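Local coordinates for conserved hypothetical protein (Pseudomonas aeruginosa PAO1, PDB 1TE5) that is of unknown function but probably acts as a class-II glutamine amidotransferase, using an Ntn-hydrolase-type domain to release ammonia from glutamine, at residues A9-I15 against I69-V74; V220-I224 against W246-E250. The contacts are given in a common frame with arbitrary orientation. Residues are numbered along the deposited sequence.

Interaction 1. Residues A9-I15 against I69-V74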
ATOM      1  N   ALA A   9     -16.221  -5.051 -11.392  1.00 23.81           N
ATOM      2  CA  ALA A   9     -16.887  -6.315 -11.686  1.00 22.30           C
ATOM      3  C   ALA A   9     -17.839  -6.688 -10.554  1.00 24.19           C
ATOM      4  O   ALA A   9     -17.771  -6.109  -9.459  1.00 22.30           O
ATOM      5  CB  ALA A   9     -15.855  -7.409 -11.877  1.00 19.03           C
ATOM      6  N   ASN A  10     -18.734  -7.641 -10.814  1.00 25.55           N
ATOM      7  CA  ASN A  10     -19.680  -8.080  -9.791  1.00 25.58           C
ATOM      8  C   ASN A  10     -19.323  -9.408  -9.114  1.00 28.07           C
ATOM      9  O   ASN A  10     -20.094  -9.930  -8.309  1.00 28.88           O
ATOM     10  CB  ASN A  10     -21.130  -8.059 -10.303  1.00 23.41           C
ATOM     11  CG  ASN A  10     -21.388  -9.050 -11.418  1.00 22.32           C
ATOM     12  OD1 ASN A  10     -20.530  -9.847 -11.781  1.00 23.79           O
ATOM     13  ND2 ASN A  10     -22.605  -9.023 -11.944  1.00 21.62           N
ATOM     14  N   VAL A  11     -18.129  -9.902  -9.428  1.00 23.34           N
ATOM     15  CA  VAL A  11     -17.574 -11.127  -8.867  1.00 25.57           C
ATOM     16  C   VAL A  11     -16.069 -10.926  -8.913  1.00 23.93           C
ATOM     17  O   VAL A  11     -15.585 -10.134  -9.718  1.00 25.85           O
ATOM     18  CB  VAL A  11     -17.902 -12.370  -9.726  1.00 26.09           C
ATOM     19  CG1 VAL A  11     -19.321 -12.800  -9.515  1.00 31.64           C
ATOM     20  CG2 VAL A  11     -17.637 -12.091 -11.197  1.00 27.31           C
ATOM     21  N   PRO A  12     -15.317 -11.549  -7.991  1.00 23.78           N
ATOM     22  CA  PRO A  12     -13.857 -11.366  -8.044  1.00 23.81           C
ATOM     23  C   PRO A  12     -13.294 -12.017  -9.325  1.00 24.86           C
ATOM     24  O   PRO A  12     -13.301 -13.239  -9.457  1.00 26.11           O
ATOM     25  CB  PRO A  12     -13.387 -12.089  -6.778  1.00 21.87           C
ATOM     26  CG  PRO A  12     -14.565 -11.943  -5.845  1.00 22.59           C
ATOM     27  CD  PRO A  12     -15.714 -12.251  -6.759  1.00 22.03           C
ATOM     28  N   THR A  13     -12.810 -11.202 -10.261  1.00 22.95           N
ATOM     29  CA  THR A  13     -12.294 -11.734 -11.528  1.00 26.64           C
ATOM     30  C   THR A  13     -10.780 -11.627 -11.708  1.00 25.51           C
ATOM     31  O   THR A  13     -10.127 -10.736 -11.157  1.00 25.10           O
ATOM     32  CB  THR A  13     -13.011 -11.130 -12.793  1.00 28.85           C
ATOM     33  OG1 THR A  13     -12.296  -9.993 -13.289  1.00 37.01           O
ATOM     34  CG2 THR A  13     -14.433 -10.713 -12.471  1.00 23.45           C
ATOM     35  N   ASP A  14     -10.235 -12.580 -12.462  1.00 26.96           N
ATOM     36  CA  ASP A  14      -8.805 -12.640 -12.756  1.00 30.17           C
ATOM     37  C   ASP A  14      -8.348 -11.563 -13.729  1.00 30.01           C
ATOM     38  O   ASP A  14      -9.060 -11.233 -14.681  1.00 32.47           O
ATOM     39  CB  ASP A  14      -8.451 -14.004 -13.345  1.00 32.34           C
ATOM     40  CG  ASP A  14      -8.569 -15.121 -12.341  1.00 37.92           C
ATOM     41  OD1 ASP A  14      -7.933 -15.025 -11.265  1.00 39.20           O
ATOM     42  OD2 ASP A  14      -9.290 -16.099 -12.635  1.00 42.25           O
ATOM     43  N   ILE A  15      -7.153 -11.032 -13.479  1.00 33.00           N
ATOM     44  CA  ILE A  15      -6.531 -10.012 -14.322  1.00 36.76           C
ATOM     45  C   ILE A  15      -5.022 -10.273 -14.316  1.00 34.85           C
ATOM     46  O   ILE A  15      -4.359 -10.058 -13.299  1.00 35.37           O
ATOM     47  CB  ILE A  15      -6.755  -8.585 -13.781  1.00 40.20           C
ATOM     48  CG1 ILE A  15      -8.230  -8.320 -13.548  1.00 43.86           C
ATOM     49  CG2 ILE A  15      -6.239  -7.566 -14.774  1.00 41.11           C
ATOM     50  CD1 ILE A  15      -8.509  -6.908 -13.121  1.00 51.06           C
ATOM     51  N   ILE A  69      -3.933 -12.266  -9.169  1.00 35.24           N
ATOM     52  CA  ILE A  69      -4.879 -11.205  -8.858  1.00 33.77           C
ATOM     53  C   ILE A  69      -6.319 -11.610  -9.173  1.00 32.04           C
ATOM     54  O   ILE A  69      -6.592 -12.246 -10.195  1.00 33.57           O
ATOM     55  CB  ILE A  69      -4.541  -9.917  -9.646  1.00 34.79           C
ATOM     56  CG1 ILE A  69      -3.114  -9.454  -9.341  1.00 37.24           C
ATOM     57  CG2 ILE A  69      -5.543  -8.821  -9.319  1.00 33.92           C
ATOM     58  CD1 ILE A  69      -2.705  -8.194 -10.073  1.00 34.62           C
ATOM     59  N   LYS A  70      -7.237 -11.232  -8.291  1.00 29.54           N
ATOM     60  CA  LYS A  70      -8.650 -11.539  -8.468  1.00 30.75           C
ATOM     61  C   LYS A  70      -9.473 -10.565  -7.621  1.00 28.93           C
ATOM     62  O   LYS A  70      -9.621 -10.758  -6.413  1.00 32.18           O
ATOM     63  CB  LYS A  70      -8.922 -12.981  -8.045  1.00 31.04           C
ATOM     64  CG  LYS A  70     -10.255 -13.524  -8.510  1.00 36.35           C
ATOM     65  CD  LYS A  70     -10.595 -14.847  -7.838  1.00 44.22           C
ATOM     66  CE  LYS A  70      -9.688 -15.986  -8.292  1.00 46.14           C
ATOM     67  NZ  LYS A  70      -9.961 -16.420  -9.694  1.00 49.69           N
ATOM     68  N   SER A  71      -9.999  -9.523  -8.256  1.00 25.45           N
ATOM     69  CA  SER A  71     -10.794  -8.517  -7.556  1.00 24.68           C
ATOM     70  C   SER A  71     -11.972  -7.956  -8.346  1.00 21.45           C
ATOM     71  O   SER A  71     -12.202  -8.319  -9.502  1.00 21.03           O
ATOM     72  CB  SER A  71      -9.907  -7.365  -7.093  1.00 25.16           C
ATOM     73  OG  SER A  71      -9.137  -6.853  -8.156  1.00 35.43           O
ATOM     74  N   GLU A  72     -12.761  -7.123  -7.670  1.00 20.02           N
ATOM     75  CA  GLU A  72     -13.925  -6.482  -8.274  1.00 20.92           C
ATOM     76  C   GLU A  72     -13.617  -5.048  -8.654  1.00 16.64           C
ATOM     77  O   GLU A  72     -14.314  -4.467  -9.477  1.00 22.41           O
ATOM     78  CB  GLU A  72     -15.108  -6.492  -7.309  1.00 20.78           C
ATOM     79  CG  GLU A  72     -15.548  -7.877  -6.883  1.00 28.11           C
ATOM     80  CD  GLU A  72     -16.844  -7.866  -6.084  1.00 30.44           C
ATOM     81  OE1 GLU A  72     -17.721  -8.695  -6.376  1.00 28.79           O
ATOM     82  OE2 GLU A  72     -16.990  -7.037  -5.166  1.00 33.98           O
ATOM     83  N   THR A  73     -12.560  -4.486  -8.071  1.00 20.79           N
ATOM     84  CA  THR A  73     -12.174  -3.100  -8.331  1.00 20.90           C
ATOM     85  C   THR A  73     -10.667  -2.939  -8.536  1.00 20.78           C
ATOM     86  O   THR A  73      -9.863  -3.212  -7.639  1.00 21.40           O
ATOM     87  CB  THR A  73     -12.617  -2.166  -7.175  1.00 22.09           C
ATOM     88  OG1 THR A  73     -13.993  -2.417  -6.860  1.00 28.80           O
ATOM     89  CG2 THR A  73     -12.449  -0.702  -7.564  1.00 24.98           C
ATOM     90  N   VAL A  74     -10.303  -2.443  -9.712  1.00 19.47           N
ATOM     91  CA  VAL A  74      -8.910  -2.233 -10.064  1.00 20.03           C
ATOM     92  C   VAL A  74      -8.712  -0.842 -10.630  1.00 21.45           C
ATOM     93  O   VAL A  74      -9.477  -0.407 -11.478  1.00 23.05           O
ATOM     94  CB  VAL A  74      -8.467  -3.248 -11.134  1.00 22.03           C
ATOM     95  CG1 VAL A  74      -7.032  -2.959 -11.584  1.00 21.82           C
ATOM     96  CG2 VAL A  74      -8.599  -4.663 -10.602  1.00 21.29           C
TER

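Interaction 2. Residues V220-I224 against W246-E250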
ATOM      1  N   VAL A 220     -20.586  -9.747 -14.832  1.00 25.33           N
ATOM      2  CA  VAL A 220     -20.602  -8.468 -15.526  1.00 24.91           C
ATOM      3  C   VAL A 220     -19.281  -7.813 -15.131  1.00 26.02           C
ATOM      4  O   VAL A 220     -19.005  -7.622 -13.943  1.00 26.68           O
ATOM      5  CB  VAL A 220     -21.796  -7.547 -15.107  1.00 23.48           C
ATOM      6  CG1 VAL A 220     -21.722  -6.204 -15.851  1.00 25.04           C
ATOM      7  CG2 VAL A 220     -23.124  -8.219 -15.388  1.00 21.53           C
ATOM      8  N   VAL A 221     -18.426  -7.567 -16.120  1.00 25.07           N
ATOM      9  CA  VAL A 221     -17.138  -6.937 -15.867  1.00 25.13           C
ATOM     10  C   VAL A 221     -16.890  -5.810 -16.856  1.00 24.47           C
ATOM     11  O   VAL A 221     -16.994  -5.997 -18.068  1.00 24.36           O
ATOM     12  CB  VAL A 221     -15.963  -7.976 -15.829  1.00 26.30           C
ATOM     13  CG1 VAL A 221     -16.453  -9.372 -16.157  1.00 27.08           C
ATOM     14  CG2 VAL A 221     -14.832  -7.567 -16.748  1.00 27.06           C
ATOM     15  N   THR A 222     -16.583  -4.639 -16.311  1.00 24.36           N
ATOM     16  CA  THR A 222     -16.325  -3.445 -17.099  1.00 21.10           C
ATOM     17  C   THR A 222     -14.888  -2.991 -16.997  1.00 21.92           C
ATOM     18  O   THR A 222     -14.319  -2.926 -15.912  1.00 23.90           O
ATOM     19  CB  THR A 222     -17.218  -2.294 -16.649  1.00 23.58           C
ATOM     20  OG1 THR A 222     -18.572  -2.611 -16.969  1.00 20.99           O
ATOM     21  CG2 THR A 222     -16.821  -0.982 -17.335  1.00 22.01           C
ATOM     22  N   VAL A 223     -14.294  -2.698 -18.147  1.00 22.23           N
ATOM     23  CA  VAL A 223     -12.923  -2.228 -18.207  1.00 22.77           C
ATOM     24  C   VAL A 223     -12.963  -0.781 -18.667  1.00 24.81           C
ATOM     25  O   VAL A 223     -13.768  -0.423 -19.532  1.00 26.34           O
ATOM     26  CB  VAL A 223     -12.085  -3.068 -19.196  1.00 24.72           C
ATOM     27  CG1 VAL A 223     -10.624  -2.608 -19.177  1.00 24.28           C
ATOM     28  CG2 VAL A 223     -12.197  -4.553 -18.847  1.00 23.90           C
ATOM     29  N   ILE A 224     -12.149   0.061 -18.040  1.00 26.98           N
ATOM     30  CA  ILE A 224     -12.067   1.482 -18.377  1.00 25.90           C
ATOM     31  C   ILE A 224     -10.596   1.783 -18.695  1.00 26.68           C
ATOM     32  O   ILE A 224      -9.702   1.363 -17.965  1.00 25.07           O
ATOM     33  CB  ILE A 224     -12.541   2.355 -17.193  1.00 24.52           C
ATOM     34  CG1 ILE A 224     -13.929   1.900 -16.737  1.00 24.57           C
ATOM     35  CG2 ILE A 224     -12.589   3.814 -17.603  1.00 25.98           C
ATOM     36  CD1 ILE A 224     -14.181   2.138 -15.290  1.00 22.89           C
ATOM     37  N   TRP A 246     -19.587   3.588 -11.434  1.00 21.97           N
ATOM     38  CA  TRP A 246     -19.684   2.156 -11.613  1.00 24.50           C
ATOM     39  C   TRP A 246     -19.760   1.485 -10.264  1.00 21.63           C
ATOM     40  O   TRP A 246     -19.385   2.063  -9.247  1.00 23.68           O
ATOM     41  CB  TRP A 246     -18.448   1.634 -12.347  1.00 20.68           C
ATOM     42  CG  TRP A 246     -18.300   2.184 -13.702  1.00 23.71           C
ATOM     43  CD1 TRP A 246     -17.586   3.287 -14.070  1.00 26.36           C
ATOM     44  CD2 TRP A 246     -18.903   1.677 -14.890  1.00 24.71           C
ATOM     45  NE1 TRP A 246     -17.711   3.499 -15.418  1.00 25.92           N
ATOM     46  CE2 TRP A 246     -18.514   2.522 -15.950  1.00 25.19           C
ATOM     47  CE3 TRP A 246     -19.740   0.586 -15.166  1.00 23.37           C
ATOM     48  CZ2 TRP A 246     -18.932   2.311 -17.276  1.00 26.54           C
ATOM     49  CZ3 TRP A 246     -20.157   0.374 -16.485  1.00 23.94           C
ATOM     50  CH2 TRP A 246     -19.750   1.236 -17.521  1.00 28.81           C
ATOM     51  N   TRP A 247     -20.270   0.265 -10.274  1.00 23.69           N
ATOM     52  CA  TRP A 247     -20.395  -0.557  -9.086  1.00 22.32           C
ATOM     53  C   TRP A 247     -20.960  -1.863  -9.607  1.00 19.99           C
ATOM     54  O   TRP A 247     -22.026  -1.874 -10.235  1.00 20.02           O
ATOM     55  CB  TRP A 247     -21.338   0.085  -8.057  1.00 24.14           C
ATOM     56  CG  TRP A 247     -21.243  -0.529  -6.687  1.00 26.59           C
ATOM     57  CD1 TRP A 247     -20.581  -1.675  -6.346  1.00 27.23           C
ATOM     58  CD2 TRP A 247     -21.808  -0.021  -5.474  1.00 27.47           C
ATOM     59  NE1 TRP A 247     -20.696  -1.911  -4.999  1.00 24.85           N
ATOM     60  CE2 TRP A 247     -21.448  -0.913  -4.440  1.00 31.12           C
ATOM     61  CE3 TRP A 247     -22.587   1.099  -5.161  1.00 29.68           C
ATOM     62  CZ2 TRP A 247     -21.835  -0.715  -3.112  1.00 26.55           C
ATOM     63  CZ3 TRP A 247     -22.968   1.296  -3.841  1.00 31.37           C
ATOM     64  CH2 TRP A 247     -22.595   0.391  -2.835  1.00 29.44           C
ATOM     65  N   GLY A 248     -20.239  -2.954  -9.368  1.00 20.83           N
ATOM     66  CA  GLY A 248     -20.676  -4.252  -9.845  1.00 19.12           C
ATOM     67  C   GLY A 248     -20.680  -4.358 -11.367  1.00 18.30           C
ATOM     68  O   GLY A 248     -21.392  -5.186 -11.935  1.00 16.32           O
ATOM     69  N   GLY A 249     -19.856  -3.544 -12.021  1.00 21.07           N
ATOM     70  CA  GLY A 249     -19.780  -3.553 -13.471  1.00 22.94           C
ATOM     71  C   GLY A 249     -20.953  -2.856 -14.130  1.00 25.24           C
ATOM     72  O   GLY A 249     -21.023  -2.769 -15.352  1.00 27.83           O
ATOM     73  N   GLU A 250     -21.895  -2.381 -13.325  1.00 25.87           N
ATOM     74  CA  GLU A 250     -23.067  -1.704 -13.851  1.00 26.20           C
ATOM     75  C   GLU A 250     -22.987  -0.212 -13.647  1.00 25.52           C
ATOM     76  O   GLU A 250     -22.352   0.261 -12.707  1.00 25.36           O
ATOM     77  CB  GLU A 250     -24.339  -2.226 -13.171  1.00 30.47           C
ATOM     78  CG  GLU A 250     -24.691  -3.682 -13.481  1.00 35.85           C
ATOM     79  CD  GLU A 250     -25.145  -3.910 -14.919  1.00 36.70           C
ATOM     80  OE1 GLU A 250     -25.123  -2.960 -15.734  1.00 37.13           O
ATOM     81  OE2 GLU A 250     -25.536  -5.053 -15.233  1.00 34.20           O
TER

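Interaction 1. Residues A9-I15 against I69-V74
Ile15 reaches across to overlap Val74, its CD1 lying 3.4 Å from Val74 CG2, a close apolar contact at the buried end of a pairing that illustrates how two neighbouring segments of one chain can turn together from one β-sheet into another. The backbone supplies the register. Thr13 and Ser71 form an antiparallel hydrogen-bonded pair, with Thr13 N to Ser71 O at 3.0 Å and Ser71 N to Thr13 O at 3.1 Å. Both segments turn a corner, at Asn10–Val11 and at Glu72, and at this bend Ala9 N donates to Glu72 O at 2.8 Å, where the pairing passes into the other sheet. On the outer side, Lys70 runs its aliphatic stem beside Pro12 (CB of Pro12 to CG of Lys70, 3.9 Å) and ends in a salt bridge to Asp14, with Lys70 NZ 2.9 Å from Asp14 OD1. The contact thus grades from an exposed, charged edge to an apolar interior. There Ile15 also touches Met7 and, on strand 207-211, Val209 and Phe211, while Val74 packs on Phe40 of strand 35-42. The seven-stranded sheet holds strands 4-9 and 73-80 side by side, and 12-19 pairs with 70-71 at the margin of the four-stranded one.

Interaction 2. Residues V220-I224 against W246-E250
Along strand 220-225 the side chains alternate, and every second one meets a β-hairpin whose tight type I' turn, Trp247 to Glu250, joins strands 243-247 and 250-253. The arrangement is sheet-on-sheet packing: a strand of the seven-stranded sheet faces the edge hairpin of the six-stranded one, as in the central β-sandwich of Ntn hydrolases. Val220 comes first, placing CG1 3.5 Å from Gly249 O, with its CG2 4.0 Å from Glu250 OE2, a carboxylate oxygen that is salt-bridged to Arg194. Its own carbonyl shows how tightly the turn packs: a β-carbon on Gly249 would fall 2.7 Å from Val220 O, a clash that glycine avoids. Gly248 and Gly249 also have the positive phi angles (66° and 76°) of a type I' turn. Val221 points away and packs on Ala9 and Phe197. Thr222 then does two jobs. Its OG1 donates a hydrogen bond to Gly249 O at 2.9 Å, tying the turn to the strand, and it is also hydrogen-bonded to Thr192 OG1; its methyl CG2 sits over the six-membered ring of Trp246. That indole makes an edge-to-face contact with Tyr190. Val223 takes no part and packs on Leu5. Ile224 completes the series over the same indole face, its CD1 4.1 Å from the centroid of the Trp246 five-membered ring and 28° off the ring normal.

In the fold
From the N terminus, strand 4-9 leads directly into interaction 1, whose partner returns only after strands 35-42 and 45-51 and helix 59-66; the contact thus closes a loop of 53 residues. Interaction 2 follows much later, closing a shorter 21-residue loop that carries strand 236-238. The two loops neither nest nor cross but stand in series, with centres about 10 Å apart. They meet at the end of strand 4-9, which lies between strands 73-80 and 220-225: Asn10 OD1 is 3.1 Å from Val220 N, probably hydrogen-bonded. Interaction 1 therefore couples the seven-stranded sheet to the four-stranded one, whereas interaction 2 couples it to the six-stranded sheet.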